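Local coordinates for tyrosine--tRNA ligase (Pyrococcus horikoshii, PDB 2CYC), which binds L-tyrosine and, as a homodimeric class I aminoacyl-tRNA synthetase, probably activates it with ATP and attaches it to the acceptor end of tRNA(Tyr), at residues Ala174-Tyr178 with Gln179-Ile183; Asn287-Leu290 with Asp291-Tyr295; Ser149-Met153 with Gly154-Gly158; Ile135-Ser138 with Lys139-Leu143. All blocks are in the same frame, centred on the assembly; numbering follows the deposited sequence.

Interaction 1: Ala174-Tyr178 with Gln179-Ile183. With TYR (tyrosine), chain C.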
loop_
_atom_site.group_PDB
_atom_site.type_symbol
_atom_site.label_atom_id
_atom_site.label_comp_id
_atom_site.label_asym_id
_atom_site.label_seq_id
_atom_site.Cartn_x
_atom_site.Cartn_y
_atom_site.Cartn_z
ATOM N N ALA A 174 6.891 -6.284 -6.104
ATOM C CA ALA A 174 6.417 -7.527 -5.489
ATOM C C ALA A 174 6.091 -8.585 -6.546
ATOM O O ALA A 174 6.341 -9.779 -6.347
ATOM C CB ALA A 174 5.176 -7.244 -4.617
ATOM N N ASP A 175 5.540 -8.143 -7.672
ATOM C CA ASP A 175 5.212 -9.055 -8.760
ATOM C C ASP A 175 6.450 -9.837 -9.169
ATOM O O ASP A 175 6.365 -11.008 -9.548
ATOM C CB ASP A 175 4.715 -8.293 -9.995
ATOM C CG ASP A 175 3.394 -7.604 -9.767
ATOM O OD1 ASP A 175 2.642 -8.035 -8.869
ATOM O OD2 ASP A 175 3.106 -6.645 -10.505
ATOM N N ILE A 176 7.601 -9.172 -9.112
ATOM C CA ILE A 176 8.845 -9.814 -9.494
ATOM C C ILE A 176 9.236 -10.923 -8.520
ATOM O O ILE A 176 9.464 -12.071 -8.916
ATOM C CB ILE A 176 10.005 -8.771 -9.592
ATOM C CG1 ILE A 176 9.791 -7.884 -10.827
ATOM C CG2 ILE A 176 11.362 -9.487 -9.642
ATOM C CD1 ILE A 176 10.692 -6.659 -10.897
ATOM N N PHE A 177 9.293 -10.589 -7.241
ATOM C CA PHE A 177 9.703 -11.573 -6.252
ATOM C C PHE A 177 8.702 -12.680 -5.999
ATOM O O PHE A 177 9.091 -13.825 -5.802
ATOM C CB PHE A 177 10.089 -10.851 -4.964
ATOM C CG PHE A 177 11.301 -9.989 -5.135
ATOM C CD1 PHE A 177 12.572 -10.567 -5.215
ATOM C CD2 PHE A 177 11.173 -8.621 -5.338
ATOM C CE1 PHE A 177 13.698 -9.791 -5.504
ATOM C CE2 PHE A 177 12.295 -7.830 -5.631
ATOM C CZ PHE A 177 13.560 -8.420 -5.716
ATOM N N TYR A 178 7.414 -12.354 -6.045
ATOM C CA TYR A 178 6.397 -13.363 -5.810
ATOM C C TYR A 178 6.409 -14.464 -6.872
ATOM O O TYR A 178 6.151 -15.625 -6.566
ATOM C CB TYR A 178 5.010 -12.733 -5.770
ATOM C CG TYR A 178 3.976 -13.677 -5.217
ATOM C CD1 TYR A 178 3.868 -13.888 -3.841
ATOM C CD2 TYR A 178 3.118 -14.375 -6.064
ATOM C CE1 TYR A 178 2.925 -14.764 -3.324
ATOM C CE2 TYR A 178 2.175 -15.253 -5.561
ATOM C CZ TYR A 178 2.083 -15.437 -4.188
ATOM O OH TYR A 178 1.125 -16.270 -3.681
ATOM N N GLN A 179 6.699 -14.103 -8.121
ATOM C CA GLN A 179 6.740 -15.082 -9.206
ATOM C C GLN A 179 8.142 -15.685 -9.394
ATOM O O GLN A 179 8.358 -16.471 -10.315
ATOM C CB GLN A 179 6.289 -14.429 -10.523
ATOM C CG GLN A 179 4.929 -13.726 -10.448
ATOM C CD GLN A 179 4.549 -13.043 -11.750
ATOM O OE1 GLN A 179 3.971 -13.660 -12.658
ATOM N NE2 GLN A 179 4.884 -11.762 -11.857
ATOM N N GLY A 180 9.081 -15.312 -8.525
ATOM C CA GLY A 180 10.446 -15.814 -8.618
ATOM C C GLY A 180 11.164 -15.353 -9.878
ATOM O O GLY A 180 12.007 -16.068 -10.420
ATOM N N VAL A 181 10.848 -14.149 -10.346
ATOM C CA VAL A 181 11.458 -13.625 -11.566
ATOM C C VAL A 181 12.950 -13.275 -11.443
ATOM O O VAL A 181 13.339 -12.471 -10.596
ATOM C CB VAL A 181 10.667 -12.382 -12.064
ATOM C CG1 VAL A 181 11.338 -11.777 -13.279
ATOM C CG2 VAL A 181 9.236 -12.789 -12.405
ATOM N N THR A 182 13.785 -13.895 -12.282
ATOM C CA THR A 182 15.228 -13.625 -12.270
ATOM C C THR A 182 15.621 -12.816 -13.509
ATOM O O THR A 182 16.715 -12.259 -13.577
ATOM C CB THR A 182 16.070 -14.940 -12.222
ATOM O OG1 THR A 182 15.614 -15.843 -13.238
ATOM C CG2 THR A 182 15.957 -15.609 -10.852
ATOM N N ILE A 183 14.728 -12.782 -14.496
ATOM C CA ILE A 183 14.951 -11.996 -15.712
ATOM C C ILE A 183 13.773 -11.018 -15.794
ATOM O O ILE A 183 12.724 -11.337 -16.367
ATOM C CB ILE A 183 14.969 -12.882 -16.999
ATOM C CG1 ILE A 183 16.083 -13.934 -16.911
ATOM C CG2 ILE A 183 15.161 -12.002 -18.243
ATOM C CD1 ILE A 183 17.494 -13.373 -16.760
HETATM N N TYR C . 4.111 -0.442 -15.239
HETATM C CA TYR C . 4.016 -1.228 -16.506
HETATM C C TYR C . 3.580 -0.329 -17.661
HETATM O O TYR C . 3.203 0.834 -17.395
HETATM C CB TYR C . 3.017 -2.384 -16.337
HETATM C CG TYR C . 3.449 -3.414 -15.311
HETATM C CD1 TYR C . 4.631 -4.136 -15.472
HETATM C CD2 TYR C . 2.674 -3.667 -14.176
HETATM C CE1 TYR C . 5.036 -5.088 -14.520
HETATM C CE2 TYR C . 3.061 -4.616 -13.230
HETATM C CZ TYR C . 4.242 -5.319 -13.402
HETATM O OH TYR C . 4.625 -6.249 -12.450
HETATM O OXT TYR C . 3.614 -0.798 -18.815
#
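The side-chain amide of Gln-179 folds back onto the carbonyl of Asp-175, whose carboxylate holds the phenol of the bound tyrosine. Asp-175 OD2 accepts a very short hydrogen bond, 2.5 Å, from the OH of that ligand, while OD1 is bonded to Tyr-130. One turn further on, Gln-179 NE2 lies 2.8 Å from Asp-175 O. The bond is fairly straight at the hydrogen (161°) and the oxygen sits in the amide plane, yet the donor stands above the plane of the carbonyl. Gln-179 N adds a weak bond to the same oxygen. With CG beside its backbone N (chi1 -53°) and the chain then extended, Gln-179 reaches back along the helix, and its OE1 meets Arg-69, fixing the rotation of the amide. Replacing Gln-179 by an alanine would probably leave Arg-69 without this acceptor and take the strong side-chain bond from Asp-175 O, the weak one from the backbone N remaining.

Behind this pair the helix closes in a Schellman motif: Val-181 N bonds to Ile-176 O at 2.9 Å, and Gly-180, at positive phi, bonds to Phe-177 O. Ile-176 CG2 meets Val-181 CB at 3.8 Å, the two side chains crossing nearly at right angles. Here helix 164-178 packs on helices 128-138 and 191-200 and against Tyr-37 of strand 36-40, before the chain enters strand 183-187.

Interaction 2: Asn287-Leu290 with Asp291-Tyr295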
loop_
_atom_site.group_PDB
_atom_site.type_symbol
_atom_site.label_atom_id
_atom_site.label_comp_id
_atom_site.label_asym_id
_atom_site.label_seq_id
_atom_site.Cartn_x
_atom_site.Cartn_y
_atom_site.Cartn_z
ATOM N N ASN A 287 14.770 10.955 -35.744
ATOM C CA ASN A 287 14.029 10.516 -36.911
ATOM C C ASN A 287 13.256 9.246 -36.559
ATOM O O ASN A 287 13.825 8.153 -36.513
ATOM C CB ASN A 287 15.045 10.251 -38.031
ATOM C CG ASN A 287 14.399 9.989 -39.376
ATOM O OD1 ASN A 287 14.936 10.387 -40.417
ATOM N ND2 ASN A 287 13.262 9.306 -39.371
ATOM N N PRO A 288 11.948 9.379 -36.297
ATOM C CA PRO A 288 11.121 8.222 -35.947
ATOM C C PRO A 288 11.206 7.089 -36.965
ATOM O O PRO A 288 11.231 5.909 -36.600
ATOM C CB PRO A 288 9.721 8.820 -35.851
ATOM C CG PRO A 288 10.007 10.225 -35.368
ATOM C CD PRO A 288 11.169 10.628 -36.229
ATOM N N VAL A 289 11.264 7.444 -38.243
ATOM C CA VAL A 289 11.334 6.426 -39.268
ATOM C C VAL A 289 12.632 5.628 -39.200
ATOM O O VAL A 289 12.599 4.395 -39.277
ATOM C CB VAL A 289 11.171 7.021 -40.683
ATOM C CG1 VAL A 289 11.319 5.913 -41.719
ATOM C CG2 VAL A 289 9.799 7.688 -40.816
ATOM N N LEU A 290 13.768 6.311 -39.066
ATOM C CA LEU A 290 15.046 5.603 -38.986
ATOM C C LEU A 290 15.074 4.774 -37.696
ATOM O O LEU A 290 15.697 3.714 -37.648
ATOM C CB LEU A 290 16.232 6.586 -38.998
ATOM C CG LEU A 290 16.615 7.284 -40.315
ATOM C CD1 LEU A 290 17.757 8.270 -40.045
ATOM C CD2 LEU A 290 17.044 6.244 -41.363
ATOM N N ASP A 291 14.398 5.272 -36.662
ATOM C CA ASP A 291 14.315 4.591 -35.371
ATOM C C ASP A 291 13.681 3.208 -35.593
ATOM O O ASP A 291 14.175 2.195 -35.097
ATOM C CB ASP A 291 13.460 5.431 -34.412
ATOM C CG ASP A 291 13.448 4.884 -32.985
ATOM O OD1 ASP A 291 12.354 4.570 -32.472
ATOM O OD2 ASP A 291 14.528 4.777 -32.369
ATOM N N TRP A 292 12.595 3.176 -36.362
ATOM C CA TRP A 292 11.894 1.934 -36.667
ATOM C C TRP A 292 12.733 1.043 -37.588
ATOM O O TRP A 292 12.730 -0.192 -37.456
ATOM C CB TRP A 292 10.540 2.244 -37.320
ATOM C CG TRP A 292 9.512 2.817 -36.368
ATOM C CD1 TRP A 292 9.759 3.505 -35.210
ATOM C CD2 TRP A 292 8.079 2.796 -36.522
ATOM N NE1 TRP A 292 8.575 3.912 -34.638
ATOM C CE2 TRP A 292 7.530 3.493 -35.418
ATOM C CE3 TRP A 292 7.208 2.261 -37.484
ATOM C CZ2 TRP A 292 6.143 3.666 -35.245
ATOM C CZ3 TRP A 292 5.824 2.435 -37.314
ATOM C CH2 TRP A 292 5.310 3.132 -36.200
ATOM N N VAL A 293 13.447 1.662 -38.524
ATOM C CA VAL A 293 14.294 0.905 -39.444
ATOM C C VAL A 293 15.398 0.199 -38.648
ATOM O O VAL A 293 15.685 -0.971 -38.862
ATOM C CB VAL A 293 14.973 1.830 -40.505
ATOM C CG1 VAL A 293 16.066 1.067 -41.243
ATOM C CG2 VAL A 293 13.941 2.345 -41.501
ATOM N N GLU A 294 16.010 0.916 -37.718
ATOM C CA GLU A 294 17.079 0.327 -36.935
ATOM C C GLU A 294 16.638 -0.807 -36.018
ATOM O O GLU A 294 17.258 -1.862 -36.006
ATOM C CB GLU A 294 17.779 1.387 -36.081
ATOM C CG GLU A 294 18.956 0.793 -35.298
ATOM C CD GLU A 294 19.723 1.821 -34.503
ATOM O OE1 GLU A 294 20.788 1.467 -33.960
ATOM O OE2 GLU A 294 19.262 2.979 -34.410
ATOM N N TYR A 295 15.567 -0.590 -35.258
ATOM C CA TYR A 295 15.099 -1.592 -34.303
ATOM C C TYR A 295 14.143 -2.679 -34.788
ATOM O O TYR A 295 14.009 -3.710 -34.139
ATOM C CB TYR A 295 14.519 -0.877 -33.089
ATOM C CG TYR A 295 15.602 -0.196 -32.294
ATOM C CD1 TYR A 295 16.343 -0.903 -31.347
ATOM C CD2 TYR A 295 15.937 1.143 -32.534
ATOM C CE1 TYR A 295 17.394 -0.295 -30.654
ATOM C CE2 TYR A 295 16.987 1.760 -31.851
ATOM C CZ TYR A 295 17.710 1.035 -30.913
ATOM O OH TYR A 295 18.749 1.638 -30.237
#
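Asp-291 opens the second turn of the helix through a hydrogen bond from its backbone N-H to Asn-287 O at the N-cap, N to O 2.9 Å, and by resting CB 3.2 Å from Pro-288 O. Its CG stands opposite the backbone N (chi1 -173°), which carries the carboxylate away from the preceding turn to His-224, bonded to OD2, and to the N of Leu-227, bonded to OD1. Trp-292 follows, its N bonded to Pro-288 O at 3.1 Å; the indole CD1 comes equally near that oxygen, in an oblique approach. Asp-291 OD1 lies in the indole plane at its edge, and Trp-292 NE1 bonds to Leu-227 O, making two adjacent side chains grip one backbone residue. Val-293 bonds through N to Val-289 O and sets CG2 3.3 Å from the same oxygen, with only a loose touch on Val-289 CG1. Glu-294 N reaches Leu-290 O at 2.8 Å, and Glu-294 CG lies over one face of the Tyr-295 ring, which also stacks with His-224. In helix 288-297, Val-289 and Val-293 thus pack on helix 336-350, and Leu-290 on both 336-350 and 322-330, while Trp-292 and Tyr-295 touch helix 48-63.

Interaction 3: Ser149-Met153 with Gly154-Gly158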
loop_
_atom_site.group_PDB
_atom_site.type_symbol
_atom_site.label_atom_id
_atom_site.label_comp_id
_atom_site.label_asym_id
_atom_site.label_seq_id
_atom_site.Cartn_x
_atom_site.Cartn_y
_atom_site.Cartn_z
ATOM N N SER A 149 9.218 7.119 -8.272
ATOM C CA SER A 149 9.084 6.009 -9.216
ATOM C C SER A 149 7.733 5.995 -9.927
ATOM O O SER A 149 7.442 5.106 -10.726
ATOM C CB SER A 149 9.289 4.687 -8.475
ATOM O OG SER A 149 8.127 4.346 -7.731
ATOM N N ILE A 150 6.924 7.005 -9.631
ATOM C CA ILE A 150 5.585 7.160 -10.182
ATOM C C ILE A 150 5.554 7.289 -11.717
ATOM O O ILE A 150 4.536 7.018 -12.362
ATOM C CB ILE A 150 4.906 8.386 -9.510
ATOM C CG1 ILE A 150 3.481 8.025 -9.122
ATOM C CG2 ILE A 150 4.958 9.604 -10.415
ATOM C CD1 ILE A 150 3.419 6.948 -8.054
ATOM N N THR A 151 6.675 7.695 -12.298
ATOM C CA THR A 151 6.762 7.851 -13.744
ATOM C C THR A 151 6.610 6.524 -14.505
ATOM O O THR A 151 6.261 6.531 -15.688
ATOM C CB THR A 151 8.110 8.520 -14.155
ATOM O OG1 THR A 151 9.206 7.691 -13.748
ATOM C CG2 THR A 151 8.250 9.897 -13.494
ATOM N N ILE A 152 6.860 5.390 -13.842
ATOM C CA ILE A 152 6.735 4.108 -14.526
ATOM C C ILE A 152 5.300 3.867 -14.988
ATOM O O ILE A 152 5.060 3.029 -15.866
ATOM C CB ILE A 152 7.203 2.891 -13.652
ATOM C CG1 ILE A 152 6.294 2.714 -12.433
ATOM C CG2 ILE A 152 8.663 3.076 -13.229
ATOM C CD1 ILE A 152 6.693 1.530 -11.539
ATOM N N MET A 153 4.342 4.591 -14.411
ATOM C CA MET A 153 2.959 4.405 -14.827
ATOM C C MET A 153 2.478 5.556 -15.694
ATOM O O MET A 153 1.275 5.752 -15.891
ATOM C CB MET A 153 2.036 4.180 -13.620
ATOM C CG MET A 153 1.739 5.363 -12.736
ATOM S SD MET A 153 0.915 4.765 -11.199
ATOM C CE MET A 153 2.267 4.597 -10.251
ATOM N N GLY A 154 3.449 6.298 -16.225
ATOM C CA GLY A 154 3.159 7.413 -17.105
ATOM C C GLY A 154 2.612 8.647 -16.421
ATOM O O GLY A 154 1.938 9.452 -17.054
ATOM N N ARG A 155 2.902 8.800 -15.134
ATOM C CA ARG A 155 2.425 9.954 -14.376
ATOM C C ARG A 155 3.540 10.712 -13.689
ATOM O O ARG A 155 4.670 10.230 -13.573
ATOM C CB ARG A 155 1.436 9.520 -13.295
ATOM C CG ARG A 155 0.119 9.066 -13.835
ATOM C CD ARG A 155 -0.662 8.306 -12.798
ATOM N NE ARG A 155 -1.829 7.705 -13.422
ATOM C CZ ARG A 155 -2.894 8.385 -13.824
ATOM N NH1 ARG A 155 -2.940 9.698 -13.654
ATOM N NH2 ARG A 155 -3.902 7.754 -14.411
ATOM N N GLN A 156 3.191 11.908 -13.234
ATOM C CA GLN A 156 4.106 12.759 -12.499
ATOM C C GLN A 156 3.400 13.002 -11.170
ATOM O O GLN A 156 2.172 12.935 -11.097
ATOM C CB GLN A 156 4.328 14.083 -13.237
ATOM C CG GLN A 156 5.083 13.948 -14.548
ATOM C CD GLN A 156 6.366 13.136 -14.413
ATOM O OE1 GLN A 156 7.168 13.358 -13.501
ATOM N NE2 GLN A 156 6.569 12.196 -15.332
ATOM N N MET A 157 4.167 13.264 -10.120
ATOM C CA MET A 157 3.582 13.513 -8.813
ATOM C C MET A 157 2.634 14.708 -8.829
ATOM O O MET A 157 3.059 15.846 -9.025
ATOM C CB MET A 157 4.684 13.741 -7.776
ATOM C CG MET A 157 5.217 12.459 -7.154
ATOM S SD MET A 157 3.893 11.478 -6.372
ATOM C CE MET A 157 3.386 12.560 -5.066
ATOM N N GLY A 158 1.346 14.437 -8.628
ATOM C CA GLY A 158 0.350 15.493 -8.608
ATOM C C GLY A 158 -0.033 15.863 -7.188
ATOM O O GLY A 158 0.069 15.045 -6.271
#
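Met-153 and Arg-155 cross at a slant just after the 3-10 turn 150-152: Met-153 CG approaches Arg-155 CD to 3.8 Å and lies at the edge of the guanidinium, near its plane. Met-153 puts CG between its own N and carbonyl carbon (chi1 72°) and bends at chi3, whereas Arg-155 runs extended from CG to NE and carries its charged end past the thioether. That end is bonded through NE to Asn-80, which also grips Met-153 O, with a long, weak ion pair from NH2 to Asp-81. With a serine in place of Arg-155, Met-153 CG would lack the CD methylene beside it, and Asn-80 OD1 would probably be left without this donor.

Thr-151 presents its methyl to the amide end of Gln-156, CG2 lying 3.4 Å from NE2; Gln-156 bends at chi2 to come back to it. The hydroxyl of Thr-151 is instead bonded to Lys-192. Ile-150 sets CG2 3.2 Å from Arg-155 O, and Thr-151 CA makes a CA-H...O contact with the same oxygen, also at 3.2 Å. The backbone turn is closed by Gly-154 N to Thr-151 O at 2.9 Å, with Gly-154 at positive phi. The loop leads from helix 143-148 to helix 164-178, packing Met-153 and Arg-155 on the latter. Ile-152 touches Gln-172 on that helix, and Lys-192 and Ala-193 on helix 191-200, beside the tyrosine pocket.

Interaction 4: Ile135-Ser138 with Lys139-Leu143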
loop_
_atom_site.group_PDB
_atom_site.type_symbol
_atom_site.label_atom_id
_atom_site.label_comp_id
_atom_site.label_asym_id
_atom_site.label_seq_id
_atom_site.Cartn_x
_atom_site.Cartn_y
_atom_site.Cartn_z
ATOM N N ILE A 135 4.176 -5.508 1.594
ATOM C CA ILE A 135 4.513 -4.827 2.844
ATOM C C ILE A 135 6.012 -4.960 3.145
ATOM O O ILE A 135 6.680 -3.979 3.463
ATOM C CB ILE A 135 3.749 -5.423 4.055
ATOM C CG1 ILE A 135 2.240 -5.228 3.885
ATOM C CG2 ILE A 135 4.225 -4.763 5.349
ATOM C CD1 ILE A 135 1.828 -3.792 3.757
ATOM N N ASP A 136 6.522 -6.185 3.052
ATOM C CA ASP A 136 7.930 -6.463 3.325
ATOM C C ASP A 136 8.839 -5.558 2.498
ATOM O O ASP A 136 9.811 -4.990 3.003
ATOM C CB ASP A 136 8.229 -7.933 3.019
ATOM C CG ASP A 136 9.627 -8.346 3.443
ATOM O OD1 ASP A 136 10.132 -7.800 4.450
ATOM O OD2 ASP A 136 10.208 -9.230 2.777
ATOM N N ILE A 137 8.521 -5.442 1.215
ATOM C CA ILE A 137 9.274 -4.592 0.315
ATOM C C ILE A 137 9.105 -3.122 0.727
ATOM O O ILE A 137 10.078 -2.365 0.797
ATOM C CB ILE A 137 8.765 -4.773 -1.128
ATOM C CG1 ILE A 137 9.200 -6.141 -1.658
ATOM C CG2 ILE A 137 9.259 -3.630 -2.015
ATOM C CD1 ILE A 137 8.361 -6.629 -2.861
ATOM N N SER A 138 7.867 -2.728 1.004
ATOM C CA SER A 138 7.576 -1.348 1.372
ATOM C C SER A 138 8.311 -0.876 2.617
ATOM O O SER A 138 8.501 0.326 2.807
ATOM C CB SER A 138 6.074 -1.162 1.540
ATOM O OG SER A 138 5.436 -1.326 0.290
ATOM N N LYS A 139 8.716 -1.819 3.462
ATOM C CA LYS A 139 9.471 -1.490 4.668
ATOM C C LYS A 139 10.897 -1.073 4.306
ATOM O O LYS A 139 11.574 -0.427 5.103
ATOM C CB LYS A 139 9.570 -2.696 5.601
ATOM C CG LYS A 139 8.369 -2.967 6.468
ATOM C CD LYS A 139 8.607 -4.245 7.260
ATOM C CE LYS A 139 8.248 -4.083 8.721
ATOM N NZ LYS A 139 9.088 -3.067 9.406
ATOM N N ASN A 140 11.351 -1.438 3.106
ATOM C CA ASN A 140 12.718 -1.117 2.681
ATOM C C ASN A 140 12.815 -0.024 1.637
ATOM O O ASN A 140 13.863 0.147 1.023
ATOM C CB ASN A 140 13.411 -2.367 2.134
ATOM C CG ASN A 140 13.527 -3.461 3.172
ATOM O OD1 ASN A 140 12.676 -4.348 3.260
ATOM N ND2 ASN A 140 14.573 -3.395 3.980
ATOM N N VAL A 141 11.722 0.701 1.431
ATOM C CA VAL A 141 11.683 1.767 0.446
ATOM C C VAL A 141 11.017 2.992 1.072
ATOM O O VAL A 141 9.979 2.878 1.722
ATOM C CB VAL A 141 10.864 1.344 -0.801
ATOM C CG1 VAL A 141 10.948 2.428 -1.867
ATOM C CG2 VAL A 141 11.370 0.013 -1.339
ATOM N N THR A 142 11.606 4.161 0.873
ATOM C CA THR A 142 11.035 5.372 1.437
ATOM C C THR A 142 9.893 5.896 0.593
ATOM O O THR A 142 9.799 5.615 -0.605
ATOM C CB THR A 142 12.075 6.491 1.540
ATOM O OG1 THR A 142 12.502 6.858 0.224
ATOM C CG2 THR A 142 13.279 6.030 2.370
ATOM N N LEU A 143 9.022 6.661 1.233
ATOM C CA LEU A 143 7.895 7.271 0.553
ATOM C C LEU A 143 8.429 8.124 -0.593
ATOM O O LEU A 143 7.926 8.069 -1.716
ATOM C CB LEU A 143 7.115 8.153 1.536
ATOM C CG LEU A 143 6.062 9.090 0.948
ATOM C CD1 LEU A 143 5.033 8.283 0.152
ATOM C CD2 LEU A 143 5.390 9.863 2.075
#
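Lys-139 and Asn-140 carry the backbone hydrogen bonds that finish helix 128-138. Lys-139 N points to Ile-135 O at 3.0 Å, nearly along the C=O axis though bent at the hydrogen (133°), and has a weak second acceptor in Asp-136 O. Asn-140 N bonds to Ile-137 O at 2.8 Å from above the carbonyl plane.

Carbon-to-carbonyl and apolar contacts fill in round these bonds. Lys-139 CB lies 3.5 Å from Asp-136 O and its CG 3.6 Å from Ile-135 O. Val-141 sets CG2, the branch beside its backbone N, 3.4 Å from Ile-137 O and more loosely against Ile-137 CG2.

The polar side chains turn to other partners: Asp-136 OD2 to the N of Arg-205, and Ser-138 OG back to Val-134 O, one turn earlier. Lys-139 bends at chi3 and chi4, and its NZ makes a weak hydrogen bond to Trp-78 O and a long, weak ion pair with Asp-81, both of the second subunit.

A type I beta turn from Ser-138 to Val-141 thus ends one helix, and Thr-142, bonded through OG1 to Arg-145 N, N-caps the next: a tight turn between two consecutive helices, lying on the homodimer interface.

Along the chain the order is interaction 4, interaction 3, interaction 1, interaction 2. Interactions 1 and 4 touch, Ile-137 CD1 packing 3.4 Å from Ala-174 CA where helix 128-138 meets helix 164-178. Interaction 3, in the loop before helix 164-178, has its centre about 22 Å from that of interaction 1, yet Ile-152 and Asp-175 both line the tyrosine pocket. Across the dimer, Leu-143 of interaction 4 packs on Met-157 of the second subunit, a residue of interaction 3, linking pocket-side loop and interface. Interaction 2 stands apart on helix 288-297, its centre about 32 Å from that of interaction 1 on the opposite side of the chain's centre, away from the tyrosine site.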